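Local coordinates for defective in germ line development protein 3, isoform a (PDB 3N89) that probably serves in germline development as an RNA-binding or protein-docking scaffold, its four KH domains packed into one globular platform, at residues A[152-157]-A[162-167]; A[207-212]-A[361-366]; A[261-266]-A[330-335]. One frame throughout, in Å; residues are numbered along the deposited sequence.

Interaction 1 of 3, residues A[152-157]-A[162-167]; sequences LRITAR and HELIEA
Leu164 reaches from the helix onto the strand and fits against Ile154 and Ala156, two residues that face the helix from alternate positions along the strand. Leu164 CD1 lies 3.5 Å from Ala156 CB and also passes over the backbone between the two residues, 3.9 Å from Thr155 C. Leu164 CG, the branch carbon, takes the other neighbour, with Ile154 CG2 3.8 Å away. Leu164 holds CG anti to its backbone N (chi1 -174°), which carries the isobutyl group out from the helix toward the sheet. The contact has no hydrogen bond and is purely apolar. Between Ile154 and Ala156, Thr155 points to the other side of the sheet, where its OG1 bonds Thr107 OG1. The axes of strand and helix approach to 8.4 Å, consistent with the small side chain of Ala156, and run nearly antiparallel at 159°. These are the last strand and C-terminal helix of the second KH domain, packed as helix on antiparallel sheet. Strand 149-157 lies between strands 105-111 and 135-141, Leu164 also touches Phe106 of the former, and Ile165, on the far side of helix 161-175, packs on helix 245-257 of the third KH domain.

Interaction 2 of 3, residues A[207-212]-A[361-366]; sequences AQLMPV and ANFLKN
Phe363 keeps CG anti to its own carbonyl carbon (chi1 -80°), and with the ring turned about CB-CG by a chi2 of -83° the phenyl group presents a face to Leu209, which arrives from the opposite direction. The contact joins the helical layer of the third KH domain to the chain's C-terminal extension. Residues 207-212 lead from the link after helix 197-200 into helix 209-217, the place in the KH fold where RNA-binding members carry their GXXG loop, while Phe363 belongs to a short 3-10 turn, 361-363.

Both methyl groups of Leu209 lie on the same side of the ring. Leu209 CD2 makes a CH-pi contact, 3.8 Å from the centroid of the Phe363 ring and 19° off its normal. Leu209 CD1 sits nearer the rim, 3.6 Å from Phe363 CZ and equally close to Phe363 CE2, so Leu209 CD2 covers the face and Leu209 CD1 the neighbouring rim. The turn that presents the ring is closed by backbone bonds, Leu364 N to Ala361 O at 2.9 Å and Lys365 N to Asn362 O at 3.1 Å.

Around this pair, Leu209 also packs on Leu258, Trp355 and Leu359, and Phe363 on Thr206 and on Lys321 of strand 311-321. The phenylalanine thus touches both the third KH domain and a strand of the fourth, and the extension is laid across the two. No hydrogen bond crosses between the segments. The remaining approach is polar against aromatic: the carbonyl oxygen of Ala207 meets the ring edge in its plane, where the C-H groups would carry slight positive charge, with Ala207 O 3.3 Å from Phe363 CZ.

Interaction 3 of 3, residues A[261-266]-A[330-335]; sequences ISMCFN and TAYQKV
Met263 and Phe265 of the strand receive the side chain of Tyr332, which meets them along CB, CG and the CD1-CE1 edge. Tyr332 CB begins the contact, 3.9 Å from Met263 CE. Met263 CE then covers one face of the ring, 3.5 Å from Tyr332 CG. The distance from Met263 CE to the centroid of the Tyr332 ring is 3.7 Å, a CH-pi contact. Met263 is bent at its last torsion (chi3 77°), which lays CE over the ring; Met263 SD stands farther above the same face, 5.1 Å from the centroid of the Tyr332 ring, a long Met-aromatic contact.

While Met263 covers a face, the CD1-CE1 edge of the Tyr332 ring points into the face of Phe265. Tyr332 CE1 stands over the centre of the phenylalanine ring, 3.7 Å from Phe265 CZ, and with planes at 88° and centroids 5.1 Å apart the pair is a T-shaped stack. At the tip, Tyr332 OH is hydrogen-bonded to Pro27 O, outside the two segments, so the phenol spans the apolar layer and ends on a backbone carbonyl. The Tyr332 ring also stacks with Phe90 of helix 90-102. Val335, one turn on, lies against Phe265 as well, although the exact place of its CG1 is doubtful.

Strand and helix run almost parallel, 18° apart, with axes 11.2 Å distant, a gap filled by these large side chains. Backed by Val30 and Leu318 from the strands flanking 260-268, they form the hydrophobic layer between sheet and C-terminal helix that is characteristic of a KH domain, here the fourth.

Followed from the N terminus, interaction 1 comes first and is local, closing a turn of three residues between strand 149-157 and helix 161-175 in the second KH domain. The chain then builds the third domain, where interaction 2 opens at 207-212 and closes only at 361-366, in the tail beyond helix 325-335. Interaction 3 lies wholly within that span, uniting the first strand of the fourth domain with its last helix. Interactions 1 and 3 thus each pack a helix on a sheet, one in each of the two sheets, with centres about 36 Å apart on opposite sides of the chain's centre. Interaction 2 instead ties the tail back to the third domain, its centre about 23 Å from that of interaction 3.

Interaction 1 of 3, residues A[152-157]-A[162-167]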
loop_
_atom_site.group_PDB
_atom_site.type_symbol
_atom_site.label_atom_id
_atom_site.label_comp_id
_atom_site.label_asym_id
_atom_site.label_seq_id
_atom_site.Cartn_x
_atom_site.Cartn_y
_atom_site.Cartn_z
ATOM N N LEU A 152 15.507 13.692 14.769
ATOM C CA LEU A 152 16.430 12.931 13.950
ATOM C C LEU A 152 15.592 12.090 12.995
ATOM O O LEU A 152 14.688 11.368 13.415
ATOM C CB LEU A 152 17.316 12.044 14.821
ATOM C CG LEU A 152 18.248 11.076 14.089
ATOM C CD1 LEU A 152 19.048 11.804 13.038
ATOM C CD2 LEU A 152 19.167 10.420 15.091
ATOM N N ARG A 153 15.885 12.206 11.704
ATOM C CA ARG A 153 15.152 11.473 10.684
ATOM C C ARG A 153 15.934 10.245 10.254
ATOM O O ARG A 153 17.076 10.346 9.799
ATOM C CB ARG A 153 14.886 12.384 9.485
ATOM C CG ARG A 153 13.997 11.783 8.405
ATOM C CD ARG A 153 13.656 12.814 7.322
ATOM N NE ARG A 153 14.842 13.273 6.605
ATOM C CZ ARG A 153 14.837 14.183 5.636
ATOM N NH1 ARG A 153 15.976 14.529 5.046
ATOM N NH2 ARG A 153 13.702 14.751 5.250
ATOM N N ILE A 154 15.323 9.078 10.414
ATOM C CA ILE A 154 15.967 7.830 10.042
ATOM C C ILE A 154 15.136 7.228 8.911
ATOM O O ILE A 154 13.900 7.244 8.961
ATOM C CB ILE A 154 16.011 6.865 11.239
ATOM C CG1 ILE A 154 16.303 7.651 12.521
ATOM C CG2 ILE A 154 17.087 5.814 11.026
ATOM C CD1 ILE A 154 16.365 6.798 13.771
ATOM N N THR A 155 15.812 6.713 7.888
ATOM C CA THR A 155 15.127 6.138 6.736
ATOM C C THR A 155 15.800 4.894 6.154
ATOM O O THR A 155 17.025 4.821 6.010
ATOM C CB THR A 155 14.989 7.190 5.624
ATOM O OG1 THR A 155 14.235 8.305 6.126
ATOM C CG2 THR A 155 14.291 6.595 4.389
ATOM N N ALA A 156 14.978 3.915 5.808
ATOM C CA ALA A 156 15.471 2.675 5.240
ATOM C C ALA A 156 14.367 2.000 4.454
ATOM O O ALA A 156 13.213 2.413 4.512
ATOM C CB ALA A 156 15.952 1.753 6.346
ATOM N N ARG A 157 14.738 0.964 3.714
ATOM C CA ARG A 157 13.791 0.195 2.921
ATOM C C ARG A 157 13.149 -0.783 3.886
ATOM O O ARG A 157 13.697 -1.053 4.951
ATOM C CB ARG A 157 14.522 -0.583 1.827
ATOM C CG ARG A 157 15.312 0.256 0.839
ATOM C CD ARG A 157 15.984 -0.677 -0.147
ATOM N NE ARG A 157 16.697 0.004 -1.220
ATOM C CZ ARG A 157 16.112 0.756 -2.145
ATOM N NH1 ARG A 157 16.841 1.339 -3.092
ATOM N NH2 ARG A 157 14.801 0.926 -2.119
ATOM N N HIS A 162 15.340 -4.379 10.160
ATOM C CA HIS A 162 16.104 -4.873 11.298
ATOM C C HIS A 162 17.308 -3.964 11.479
ATOM O O HIS A 162 17.676 -3.609 12.596
ATOM C CB HIS A 162 16.561 -6.307 11.043
ATOM C CG HIS A 162 17.356 -6.897 12.163
ATOM N ND1 HIS A 162 18.681 -7.251 12.027
ATOM C CD2 HIS A 162 17.009 -7.216 13.435
ATOM C CE1 HIS A 162 19.116 -7.766 13.164
ATOM N NE2 HIS A 162 18.121 -7.756 14.033
ATOM N N GLU A 163 17.912 -3.581 10.361
ATOM C CA GLU A 163 19.069 -2.700 10.384
ATOM C C GLU A 163 18.722 -1.319 10.942
ATOM O O GLU A 163 19.522 -0.713 11.653
ATOM C CB GLU A 163 19.644 -2.540 8.974
ATOM C CG GLU A 163 20.381 -3.759 8.435
ATOM C CD GLU A 163 20.975 -3.513 7.053
ATOM O OE1 GLU A 163 21.569 -2.430 6.849
ATOM O OE2 GLU A 163 20.861 -4.398 6.175
ATOM N N LEU A 164 17.533 -0.817 10.623
ATOM C CA LEU A 164 17.134 0.503 11.101
ATOM C C LEU A 164 16.864 0.514 12.596
ATOM O O LEU A 164 17.388 1.364 13.321
ATOM C CB LEU A 164 15.901 1.001 10.341
ATOM C CG LEU A 164 15.465 2.441 10.649
ATOM C CD1 LEU A 164 14.762 3.017 9.438
ATOM C CD2 LEU A 164 14.575 2.481 11.877
ATOM N N ILE A 165 16.048 -0.421 13.066
ATOM C CA ILE A 165 15.741 -0.488 14.492
ATOM C C ILE A 165 17.019 -0.522 15.331
ATOM O O ILE A 165 17.183 0.268 16.257
ATOM C CB ILE A 165 14.896 -1.730 14.825
ATOM C CG1 ILE A 165 13.543 -1.644 14.103
ATOM C CG2 ILE A 165 14.710 -1.837 16.327
ATOM C CD1 ILE A 165 12.558 -2.740 14.466
ATOM N N GLU A 166 17.925 -1.436 14.995
ATOM C CA GLU A 166 19.181 -1.569 15.722
ATOM C C GLU A 166 19.919 -0.230 15.786
ATOM O O GLU A 166 20.269 0.248 16.873
ATOM C CB GLU A 166 20.060 -2.630 15.053
ATOM C CG GLU A 166 19.474 -4.039 15.119
ATOM C CD GLU A 166 19.691 -4.705 16.468
ATOM O OE1 GLU A 166 20.662 -5.487 16.608
ATOM O OE2 GLU A 166 18.900 -4.439 17.397
ATOM N N ALA A 167 20.149 0.376 14.626
ATOM C CA ALA A 167 20.833 1.665 14.580
ATOM C C ALA A 167 20.145 2.625 15.546
ATOM O O ALA A 167 20.800 3.380 16.263
ATOM C CB ALA A 167 20.797 2.228 13.170
#

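Interaction 2 of 3, residues A[207-212]-A[361-366]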
loop_
_atom_site.group_PDB
_atom_site.type_symbol
_atom_site.label_atom_id
_atom_site.label_comp_id
_atom_site.label_asym_id
_atom_site.label_seq_id
_atom_site.Cartn_x
_atom_site.Cartn_y
_atom_site.Cartn_z
ATOM N N ALA A 207 -17.180 1.432 12.732
ATOM C CA ALA A 207 -16.403 1.509 13.959
ATOM C C ALA A 207 -15.177 2.357 13.636
ATOM O O ALA A 207 -14.782 2.451 12.474
ATOM C CB ALA A 207 -15.979 0.108 14.391
ATOM N N GLN A 208 -14.592 2.995 14.646
ATOM C CA GLN A 208 -13.382 3.802 14.438
ATOM C C GLN A 208 -12.222 2.801 14.475
ATOM O O GLN A 208 -11.884 2.262 15.533
ATOM C CB GLN A 208 -13.246 4.854 15.550
ATOM C CG GLN A 208 -14.351 5.912 15.528
ATOM C CD GLN A 208 -14.249 6.930 16.667
ATOM O OE1 GLN A 208 -14.863 8.005 16.617
ATOM N NE2 GLN A 208 -13.484 6.592 17.700
ATOM N N LEU A 209 -11.626 2.554 13.311
ATOM C CA LEU A 209 -10.547 1.570 13.169
ATOM C C LEU A 209 -9.164 1.815 13.766
ATOM O O LEU A 209 -8.436 0.857 14.020
ATOM C CB LEU A 209 -10.378 1.213 11.691
ATOM C CG LEU A 209 -10.738 -0.215 11.274
ATOM C CD1 LEU A 209 -12.051 -0.635 11.921
ATOM C CD2 LEU A 209 -10.823 -0.296 9.757
ATOM N N MET A 210 -8.777 3.066 13.988
ATOM C CA MET A 210 -7.454 3.310 14.556
ATOM C C MET A 210 -7.376 2.933 16.034
ATOM O O MET A 210 -6.415 2.290 16.459
ATOM C CB MET A 210 -7.032 4.767 14.357
ATOM C CG MET A 210 -6.843 5.169 12.893
ATOM S SD MET A 210 -5.456 4.336 12.082
ATOM C CE MET A 210 -6.220 2.815 11.495
ATOM N N PRO A 211 -8.383 3.322 16.840
ATOM C CA PRO A 211 -8.367 2.986 18.271
ATOM C C PRO A 211 -7.987 1.527 18.521
ATOM O O PRO A 211 -7.303 1.210 19.499
ATOM C CB PRO A 211 -9.794 3.299 18.709
ATOM C CG PRO A 211 -10.113 4.512 17.883
ATOM C CD PRO A 211 -9.576 4.126 16.507
ATOM N N VAL A 212 -8.429 0.646 17.630
ATOM C CA VAL A 212 -8.132 -0.782 17.749
ATOM C C VAL A 212 -6.634 -1.003 17.608
ATOM O O VAL A 212 -6.047 -1.801 18.334
ATOM C CB VAL A 212 -8.861 -1.608 16.653
ATOM C CG1 VAL A 212 -8.418 -3.070 16.715
ATOM C CG2 VAL A 212 -10.367 -1.500 16.835
ATOM N N ALA A 361 -17.198 -6.716 8.975
ATOM C CA ALA A 361 -17.524 -7.038 7.584
ATOM C C ALA A 361 -17.776 -5.846 6.658
ATOM O O ALA A 361 -17.234 -5.787 5.557
ATOM C CB ALA A 361 -18.724 -7.976 7.552
ATOM N N ASN A 362 -18.601 -4.906 7.099
ATOM C CA ASN A 362 -18.933 -3.725 6.304
ATOM C C ASN A 362 -17.747 -3.047 5.605
ATOM O O ASN A 362 -17.887 -2.521 4.500
ATOM N N PHE A 363 -16.585 -3.063 6.248
ATOM C CA PHE A 363 -15.385 -2.432 5.703
ATOM C C PHE A 363 -14.893 -3.028 4.384
ATOM O O PHE A 363 -14.277 -2.331 3.571
ATOM C CB PHE A 363 -14.264 -2.483 6.748
ATOM C CG PHE A 363 -14.367 -1.413 7.801
ATOM C CD1 PHE A 363 -13.870 -0.138 7.558
ATOM C CD2 PHE A 363 -14.985 -1.672 9.022
ATOM C CE1 PHE A 363 -13.983 0.870 8.511
ATOM C CE2 PHE A 363 -15.107 -0.671 9.994
ATOM C CZ PHE A 363 -14.605 0.607 9.736
ATOM N N LEU A 364 -15.168 -4.310 4.167
ATOM C CA LEU A 364 -14.740 -4.986 2.945
ATOM C C LEU A 364 -15.828 -4.989 1.870
ATOM O O LEU A 364 -15.729 -5.703 0.869
ATOM C CB LEU A 364 -14.317 -6.427 3.264
ATOM C CG LEU A 364 -13.050 -6.573 4.114
ATOM C CD1 LEU A 364 -12.784 -8.040 4.421
ATOM C CD2 LEU A 364 -11.874 -5.966 3.368
ATOM N N LYS A 365 -16.862 -4.180 2.077
ATOM C CA LYS A 365 -17.962 -4.095 1.125
ATOM C C LYS A 365 -18.088 -2.693 0.536
ATOM O O LYS A 365 -19.084 -2.006 0.753
ATOM C CB LYS A 365 -19.266 -4.508 1.812
ATOM C CG LYS A 365 -19.244 -5.945 2.336
ATOM C CD LYS A 365 -20.385 -6.216 3.303
ATOM C CE LYS A 365 -21.741 -6.020 2.655
ATOM N NZ LYS A 365 -22.823 -6.038 3.683
ATOM N N ASN A 366 -17.065 -2.275 -0.206
ATOM C CA ASN A 366 -17.047 -0.958 -0.841
ATOM C C ASN A 366 -17.427 -1.089 -2.317
ATOM O O ASN A 366 -16.568 -1.275 -3.180
#

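Interaction 3 of 3, residues A[261-266]-A[330-335]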
loop_
_atom_site.group_PDB
_atom_site.type_symbol
_atom_site.label_atom_id
_atom_site.label_comp_id
_atom_site.label_asym_id
_atom_site.label_seq_id
_atom_site.Cartn_x
_atom_site.Cartn_y
_atom_site.Cartn_z
ATOM N N ILE A 261 -6.905 -2.605 -2.432
ATOM C CA ILE A 261 -6.134 -3.218 -3.504
ATOM C C ILE A 261 -7.127 -3.735 -4.539
ATOM O O ILE A 261 -8.253 -4.091 -4.194
ATOM C CB ILE A 261 -5.292 -4.402 -2.942
ATOM C CG1 ILE A 261 -4.156 -4.756 -3.897
ATOM C CG2 ILE A 261 -6.182 -5.634 -2.724
ATOM C CD1 ILE A 261 -3.120 -5.654 -3.254
ATOM N N SER A 262 -6.724 -3.775 -5.804
ATOM C CA SER A 262 -7.618 -4.264 -6.847
ATOM C C SER A 262 -6.830 -4.725 -8.050
ATOM O O SER A 262 -5.722 -4.248 -8.292
ATOM C CB SER A 262 -8.596 -3.173 -7.282
ATOM O OG SER A 262 -7.928 -2.175 -8.029
ATOM N N MET A 263 -7.410 -5.649 -8.808
ATOM C CA MET A 263 -6.754 -6.182 -9.993
ATOM C C MET A 263 -7.720 -6.169 -11.165
ATOM O O MET A 263 -8.817 -6.719 -11.071
ATOM C CB MET A 263 -6.294 -7.605 -9.715
ATOM C CG MET A 263 -5.418 -8.189 -10.783
ATOM S SD MET A 263 -4.846 -9.795 -10.248
ATOM C CE MET A 263 -6.307 -10.770 -10.531
ATOM N N CYS A 264 -7.314 -5.548 -12.267
ATOM C CA CYS A 264 -8.168 -5.472 -13.443
ATOM C C CYS A 264 -7.719 -6.393 -14.580
ATOM O O CYS A 264 -6.564 -6.826 -14.638
ATOM C CB CYS A 264 -8.228 -4.025 -13.946
ATOM S SG CYS A 264 -8.734 -2.813 -12.690
ATOM N N PHE A 265 -8.656 -6.689 -15.474
ATOM C CA PHE A 265 -8.405 -7.528 -16.644
ATOM C C PHE A 265 -9.674 -7.692 -17.468
ATOM O O PHE A 265 -10.780 -7.456 -16.976
ATOM C CB PHE A 265 -7.887 -8.918 -16.249
ATOM C CG PHE A 265 -8.836 -9.708 -15.391
ATOM C CD1 PHE A 265 -8.942 -9.451 -14.027
ATOM C CD2 PHE A 265 -9.616 -10.719 -15.939
ATOM C CE1 PHE A 265 -9.810 -10.196 -13.221
ATOM C CE2 PHE A 265 -10.489 -11.470 -15.140
ATOM C CZ PHE A 265 -10.584 -11.204 -13.780
ATOM N N ASN A 266 -9.500 -8.087 -18.727
ATOM C CA ASN A 266 -10.625 -8.308 -19.633
ATOM C C ASN A 266 -10.771 -9.809 -19.859
ATOM O O ASN A 266 -9.815 -10.556 -19.698
ATOM C CB ASN A 266 -10.378 -7.606 -20.970
ATOM C CG ASN A 266 -10.114 -6.116 -20.810
ATOM O OD1 ASN A 266 -10.626 -5.479 -19.892
ATOM N ND2 ASN A 266 -9.325 -5.553 -21.718
ATOM N N THR A 330 -7.601 -16.222 -5.091
ATOM C CA THR A 330 -8.527 -17.355 -5.095
ATOM C C THR A 330 -9.776 -16.977 -5.885
ATOM O O THR A 330 -10.283 -17.763 -6.691
ATOM C CB THR A 330 -8.960 -17.735 -3.669
ATOM O OG1 THR A 330 -7.816 -18.152 -2.918
ATOM C CG2 THR A 330 -9.986 -18.856 -3.701
ATOM N N ALA A 331 -10.271 -15.767 -5.636
ATOM C CA ALA A 331 -11.452 -15.275 -6.322
ATOM C C ALA A 331 -11.144 -15.215 -7.814
ATOM O O ALA A 331 -11.998 -15.512 -8.651
ATOM C CB ALA A 331 -11.824 -13.894 -5.804
ATOM N N TYR A 332 -9.914 -14.833 -8.137
ATOM C CA TYR A 332 -9.479 -14.737 -9.520
ATOM C C TYR A 332 -9.507 -16.113 -10.181
ATOM O O TYR A 332 -10.102 -16.293 -11.245
ATOM C CB TYR A 332 -8.062 -14.165 -9.572
ATOM C CG TYR A 332 -7.473 -14.074 -10.957
ATOM C CD1 TYR A 332 -7.993 -13.196 -11.902
ATOM C CD2 TYR A 332 -6.373 -14.851 -11.315
ATOM C CE1 TYR A 332 -7.427 -13.088 -13.170
ATOM C CE2 TYR A 332 -5.800 -14.754 -12.585
ATOM C CZ TYR A 332 -6.330 -13.870 -13.501
ATOM O OH TYR A 332 -5.749 -13.753 -14.736
ATOM N N GLN A 333 -8.863 -17.088 -9.555
ATOM C CA GLN A 333 -8.832 -18.442 -10.102
ATOM C C GLN A 333 -10.238 -18.924 -10.475
ATOM O O GLN A 333 -10.414 -19.596 -11.490
ATOM C CB GLN A 333 -8.210 -19.410 -9.090
ATOM C CG GLN A 333 -7.835 -20.765 -9.674
ATOM C CD GLN A 333 -7.371 -21.751 -8.614
ATOM O OE1 GLN A 333 -6.454 -21.466 -7.846
ATOM N NE2 GLN A 333 -8.007 -22.918 -8.568
ATOM N N LYS A 334 -11.235 -18.567 -9.663
ATOM C CA LYS A 334 -12.607 -18.983 -9.923
ATOM C C LYS A 334 -13.226 -18.408 -11.188
ATOM O O LYS A 334 -14.041 -19.077 -11.827
ATOM C CB LYS A 334 -13.516 -18.658 -8.736
ATOM C CG LYS A 334 -13.444 -19.662 -7.586
ATOM C CD LYS A 334 -14.623 -19.501 -6.642
ATOM C CE LYS A 334 -14.572 -20.508 -5.490
ATOM N NZ LYS A 334 -13.492 -20.219 -4.497
ATOM N N VAL A 335 -12.871 -17.177 -11.553
ATOM C CA VAL A 335 -13.440 -16.596 -12.765
ATOM C C VAL A 335 -12.863 -17.278 -13.995
ATOM O O VAL A 335 -13.602 -17.650 -14.908
ATOM C CB VAL A 335 -13.212 -15.052 -12.853
ATOM C CG1 VAL A 335 -11.814 -14.680 -12.401
ATOM C CG2 VAL A 335 -13.424 -14.580 -14.292
#